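One contact in two related proteins. Structure 1 is SusD homolog from Bacteroides thetaiotaomicron, which probably binds glycans at the outer membrane as a SusD-like lipoprotein, helping to capture sugars for uptake by the bacterium: PDB 3SGH (chain A, 1.70 Å), residues A188-L193 and A320-L325. Structure 2 is SusD homolog from Bacteroides ovatus: PDB 4F53 (chain B, 2.25 Å), residues A197-L202 and S338-L343. Structure 2 is superposed on structure 1 by the backbone atoms of these residues (RMSD 0.32 Å); each is numbered along its deposited sequence.

Structure 1 (3SGH).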
loop_
_atom_site.group_PDB
_atom_site.type_symbol
_atom_site.label_atom_id
_atom_site.label_comp_id
_atom_site.label_asym_id
_atom_site.label_seq_id
_atom_site.Cartn_x
_atom_site.Cartn_y
_atom_site.Cartn_z
ATOM N N ALA A 188 -3.222 -13.166 7.932
ATOM C CA ALA A 188 -4.642 -12.958 7.707
ATOM C C ALA A 188 -5.267 -12.006 8.753
ATOM O O ALA A 188 -6.067 -11.134 8.405
ATOM C CB ALA A 188 -5.391 -14.284 7.644
ATOM N N ASN A 189 -4.933 -12.202 10.022
ATOM C CA ASN A 189 -5.427 -11.303 11.082
ATOM C C ASN A 189 -4.871 -9.904 10.972
ATOM O O ASN A 189 -5.573 -8.935 11.268
ATOM C CB ASN A 189 -5.172 -11.910 12.464
ATOM C CG ASN A 189 -6.215 -12.973 12.807
ATOM O OD1 ASN A 189 -7.402 -12.679 12.857
ATOM N ND2 ASN A 189 -5.771 -14.207 13.026
ATOM N N THR A 190 -3.640 -9.769 10.488
ATOM C CA THR A 190 -3.041 -8.450 10.351
ATOM C C THR A 190 -3.730 -7.722 9.182
ATOM O O THR A 190 -3.990 -6.519 9.241
ATOM C CB THR A 190 -1.517 -8.518 10.124
ATOM O OG1 THR A 190 -0.885 -9.246 11.187
ATOM C CG2 THR A 190 -0.901 -7.130 10.056
ATOM N N LEU A 191 -4.047 -8.462 8.140
ATOM C CA LEU A 191 -4.832 -7.901 7.017
ATOM C C LEU A 191 -6.205 -7.485 7.468
ATOM O O LEU A 191 -6.695 -6.378 7.122
ATOM C CB LEU A 191 -5.017 -8.942 5.919
ATOM C CG LEU A 191 -5.817 -8.524 4.678
ATOM C CD1 LEU A 191 -5.225 -7.287 3.966
ATOM C CD2 LEU A 191 -5.967 -9.718 3.703
ATOM N N LYS A 192 -6.811 -8.334 8.278
ATOM C CA LYS A 192 -8.112 -8.023 8.872
ATOM C C LYS A 192 -8.006 -6.715 9.654
ATOM O O LYS A 192 -8.839 -5.839 9.521
ATOM C CB LYS A 192 -8.610 -9.150 9.755
ATOM C CG LYS A 192 -9.991 -8.907 10.378
ATOM C CD LYS A 192 -10.460 -10.218 11.064
ATOM C CE LYS A 192 -11.778 -10.045 11.777
ATOM N NZ LYS A 192 -12.325 -11.315 12.338
ATOM N N LEU A 193 -6.939 -6.556 10.428
ATOM C CA LEU A 193 -6.739 -5.310 11.191
ATOM C C LEU A 193 -6.471 -4.089 10.288
ATOM O O LEU A 193 -7.038 -2.999 10.539
ATOM C CB LEU A 193 -5.623 -5.485 12.212
ATOM C CG LEU A 193 -5.312 -4.317 13.118
ATOM C CD1 LEU A 193 -6.570 -3.924 13.899
ATOM C CD2 LEU A 193 -4.170 -4.704 14.082
ATOM N N ALA A 320 6.078 -4.760 11.555
ATOM C CA ALA A 320 5.931 -3.385 12.068
ATOM C C ALA A 320 4.522 -2.824 11.841
ATOM O O ALA A 320 4.009 -2.085 12.683
ATOM C CB ALA A 320 7.018 -2.443 11.448
ATOM N N GLU A 321 3.889 -3.172 10.715
ATOM C CA GLU A 321 2.567 -2.624 10.390
ATOM C C GLU A 321 1.546 -3.042 11.444
ATOM O O GLU A 321 0.688 -2.234 11.813
ATOM C CB GLU A 321 2.097 -3.074 9.005
ATOM C CG GLU A 321 0.840 -2.343 8.570
ATOM C CD GLU A 321 0.297 -2.739 7.196
ATOM O OE1 GLU A 321 0.991 -3.463 6.459
ATOM O OE2 GLU A 321 -0.810 -2.248 6.848
ATOM N N ALA A 322 1.645 -4.291 11.933
ATOM C CA ALA A 322 0.706 -4.760 12.975
ATOM C C ALA A 322 0.823 -3.964 14.263
ATOM O O ALA A 322 -0.201 -3.728 14.970
ATOM C CB ALA A 322 0.875 -6.268 13.265
ATOM N N ALA A 323 2.038 -3.549 14.595
ATOM C CA ALA A 323 2.256 -2.746 15.800
ATOM C C ALA A 323 1.648 -1.355 15.589
ATOM O O ALA A 323 0.935 -0.839 16.447
ATOM C CB ALA A 323 3.716 -2.661 16.115
ATOM N N PHE A 324 1.903 -0.742 14.429
ATOM C CA PHE A 324 1.386 0.613 14.180
ATOM C C PHE A 324 -0.127 0.645 14.023
ATOM O O PHE A 324 -0.741 1.633 14.389
ATOM C CB PHE A 324 2.057 1.301 12.977
ATOM C CG PHE A 324 3.485 1.692 13.219
ATOM C CD1 PHE A 324 3.818 2.723 14.110
ATOM C CD2 PHE A 324 4.496 1.049 12.544
ATOM C CE1 PHE A 324 5.135 3.051 14.320
ATOM C CE2 PHE A 324 5.834 1.385 12.723
ATOM C CZ PHE A 324 6.161 2.383 13.617
ATOM N N LEU A 325 -0.721 -0.425 13.487
ATOM C CA LEU A 325 -2.184 -0.526 13.402
ATOM C C LEU A 325 -2.789 -0.543 14.817
ATOM O O LEU A 325 -3.774 0.169 15.110
ATOM C CB LEU A 325 -2.564 -1.790 12.625
ATOM C CG LEU A 325 -2.317 -1.690 11.093
ATOM C CD1 LEU A 325 -2.402 -3.051 10.489
ATOM C CD2 LEU A 325 -3.267 -0.704 10.415
#

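Structure 2 (4F53).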
loop_
_atom_site.group_PDB
_atom_site.type_symbol
_atom_site.label_atom_id
_atom_site.label_comp_id
_atom_site.label_asym_id
_atom_site.label_seq_id
_atom_site.Cartn_x
_atom_site.Cartn_y
_atom_site.Cartn_z
ATOM N N ALA B 197 -3.420 -13.332 7.831
ATOM C CA ALA B 197 -4.845 -13.127 7.569
ATOM C C ALA B 197 -5.496 -12.241 8.650
ATOM O O ALA B 197 -6.217 -11.307 8.290
ATOM C CB ALA B 197 -5.563 -14.455 7.454
ATOM N N ASN B 198 -5.196 -12.466 9.944
ATOM C CA ASN B 198 -5.734 -11.597 11.004
ATOM C C ASN B 198 -5.125 -10.186 10.930
ATOM O O ASN B 198 -5.805 -9.206 11.216
ATOM C CB ASN B 198 -5.498 -12.192 12.383
ATOM C CG ASN B 198 -6.478 -13.265 12.717
ATOM O OD1 ASN B 198 -7.698 -13.055 12.667
ATOM N ND2 ASN B 198 -5.964 -14.437 13.052
ATOM N N SER B 199 -3.846 -10.081 10.517
ATOM C CA SER B 199 -3.140 -8.801 10.354
ATOM C C SER B 199 -3.771 -8.011 9.204
ATOM O O SER B 199 -3.899 -6.794 9.309
ATOM C CB SER B 199 -1.663 -9.056 10.099
ATOM O OG SER B 199 -1.126 -9.714 11.239
ATOM N N LEU B 200 -4.215 -8.714 8.122
ATOM C CA LEU B 200 -4.895 -8.093 6.984
ATOM C C LEU B 200 -6.283 -7.580 7.445
ATOM O O LEU B 200 -6.725 -6.504 7.052
ATOM C CB LEU B 200 -5.040 -9.125 5.837
ATOM C CG LEU B 200 -5.769 -8.656 4.563
ATOM C CD1 LEU B 200 -4.980 -7.553 3.827
ATOM C CD2 LEU B 200 -6.032 -9.833 3.627
ATOM N N LYS B 201 -6.971 -8.380 8.262
ATOM C CA LYS B 201 -8.279 -8.040 8.818
ATOM C C LYS B 201 -8.169 -6.723 9.619
ATOM O O LYS B 201 -9.007 -5.849 9.448
ATOM C CB LYS B 201 -8.815 -9.205 9.676
ATOM C CG LYS B 201 -10.159 -8.917 10.359
ATOM C CD LYS B 201 -10.674 -10.176 11.079
ATOM C CE LYS B 201 -11.946 -9.948 11.853
ATOM N NZ LYS B 201 -12.373 -11.187 12.558
ATOM N N LEU B 202 -7.117 -6.559 10.428
ATOM C CA LEU B 202 -6.871 -5.338 11.214
ATOM C C LEU B 202 -6.564 -4.161 10.285
ATOM O O LEU B 202 -7.051 -3.067 10.521
ATOM C CB LEU B 202 -5.712 -5.588 12.218
ATOM C CG LEU B 202 -5.169 -4.409 13.018
ATOM C CD1 LEU B 202 -6.205 -3.878 14.018
ATOM C CD2 LEU B 202 -3.927 -4.815 13.752
ATOM N N SER B 338 6.094 -4.730 11.811
ATOM C CA SER B 338 6.108 -3.378 12.386
ATOM C C SER B 338 4.814 -2.595 12.021
ATOM O O SER B 338 4.313 -1.855 12.864
ATOM C CB SER B 338 7.360 -2.610 11.964
ATOM O OG SER B 338 7.338 -2.363 10.572
ATOM N N GLU B 339 4.233 -2.830 10.821
ATOM C CA GLU B 339 2.961 -2.203 10.372
ATOM C C GLU B 339 1.797 -2.579 11.332
ATOM O O GLU B 339 1.026 -1.716 11.720
ATOM C CB GLU B 339 2.628 -2.627 8.926
ATOM C CG GLU B 339 1.344 -2.007 8.377
ATOM C CD GLU B 339 0.773 -2.574 7.085
ATOM O OE1 GLU B 339 1.550 -2.951 6.174
ATOM O OE2 GLU B 339 -0.471 -2.596 6.967
ATOM N N VAL B 340 1.752 -3.838 11.770
ATOM C CA VAL B 340 0.746 -4.378 12.675
ATOM C C VAL B 340 0.846 -3.704 14.046
ATOM O O VAL B 340 -0.178 -3.344 14.624
ATOM C CB VAL B 340 0.876 -5.927 12.768
ATOM C CG1 VAL B 340 -0.052 -6.494 13.840
ATOM C CG2 VAL B 340 0.601 -6.568 11.403
ATOM N N ALA B 341 2.069 -3.497 14.549
ATOM C CA ALA B 341 2.251 -2.810 15.825
ATOM C C ALA B 341 1.744 -1.337 15.726
ATOM O O ALA B 341 1.059 -0.855 16.642
ATOM C CB ALA B 341 3.703 -2.874 16.261
ATOM N N PHE B 342 1.986 -0.674 14.587
ATOM C CA PHE B 342 1.516 0.698 14.360
ATOM C C PHE B 342 0.002 0.745 14.156
ATOM O O PHE B 342 -0.639 1.700 14.597
ATOM C CB PHE B 342 2.256 1.366 13.195
ATOM C CG PHE B 342 3.698 1.678 13.534
ATOM C CD1 PHE B 342 4.014 2.576 14.556
ATOM C CD2 PHE B 342 4.744 1.135 12.779
ATOM C CE1 PHE B 342 5.348 2.880 14.847
ATOM C CE2 PHE B 342 6.072 1.468 13.059
ATOM C CZ PHE B 342 6.359 2.349 14.078
ATOM N N LEU B 343 -0.576 -0.323 13.575
ATOM C CA LEU B 343 -2.025 -0.439 13.443
ATOM C C LEU B 343 -2.663 -0.599 14.826
ATOM O O LEU B 343 -3.694 0.007 15.094
ATOM C CB LEU B 343 -2.384 -1.618 12.533
ATOM C CG LEU B 343 -2.288 -1.371 11.012
ATOM C CD1 LEU B 343 -2.422 -2.707 10.245
ATOM C CD2 LEU B 343 -3.378 -0.442 10.534
#

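Structure 1 (3SGH)
T190 has OG1 beside the backbone N (chi1 -56°), leaving CG2 anti to N and facing A322, while L193, with CG anti to N (chi1 -178°), reaches over to L325. CG2 of T190 meets CB of A322 at 3.8 Å. OG1 of T190 is hydrogen-bonded to O of K186 one turn back on the same helix and to N of M220. One turn on, CD2 of L193 lies 3.6 Å from CB of L325, the leucine side chains passing alongside one another and running opposite ways; CD2 also rests near O of A322. CD1 of L325 approaches O of T190 at 4.0 Å. The contact is buried in the alpha-alpha superhelix of the SusD-like fold, joining helices 181-198 and 319-331; the axes of segments 188-193 and 320-325 lie at 40°. E321 pairs with R194 in a salt bridge beside it.

Structure 2 (4F53)
V340 sets CG1 anti to its backbone N (chi1 173°), leaving CG2 beside N and directed at S199, while L202, with CG anti to N (chi1 173°), reaches over to L343. CG2 of V340 lies 3.6 Å from OG of S199 and equally near its CB, an apolar methyl against the flank of a small polar side chain. OG of S199 is hydrogen-bonded to O of K195 one turn back on the same helix and to N of M234. One turn on, CD2 of L202 lies 3.8 Å from CB of L343, the leucine side chains passing alongside one another and running opposite ways; CD2 also rests near O of V340. CD1 of L343 approaches O of S199 at 4.4 Å. The axes of segments 197-202 and 338-343 lie at 42°. E339 pairs with R203 in a salt bridge beside the contact.

Comparison
No hydrogen bond joins the two segments in either structure, and the hydroxyl at the first exchanged position keeps its place: OG1 of T190(A) and OG of S199(B) are 0.5 Å apart after superposition. Each bonds the carbonyl oxygen of the lysine one turn earlier, K186(A) or K195(B), and the backbone N of M220(A) or M234(B); both bonds are kept. The CB atoms of T190(A) and S199(B), and of A322(A) and V340(B), coincide within the error. CG2 of T190(A) has no counterpart in S199(B), whereas CG1 and CG2 of V340(B) have none in A322(A). The two exchanges thus appear complementary: bulk is carried by the threonine of one helix in one protein and by the valine of the facing helix in the other. The methyls only partly replace each other, since CG2 of T190(A) and CG2 of V340(B) stand 2.1 Å apart after superposition. The touch between the two positions is kept. The CA atoms that can be compared coincide within the error, and L193(A) and L325(A) keep their places with L202(B) and L343(B), consistent with the exchange being accommodated locally. Away from the interface, the CB atoms of A320(A) and S338(B) coincide and both touch CE2 of the phenylalanine, F324(A) or F342(B), but OG of S338(B), hydrogen-bonded to OE1 of E372(B), has no counterpart in A320(A).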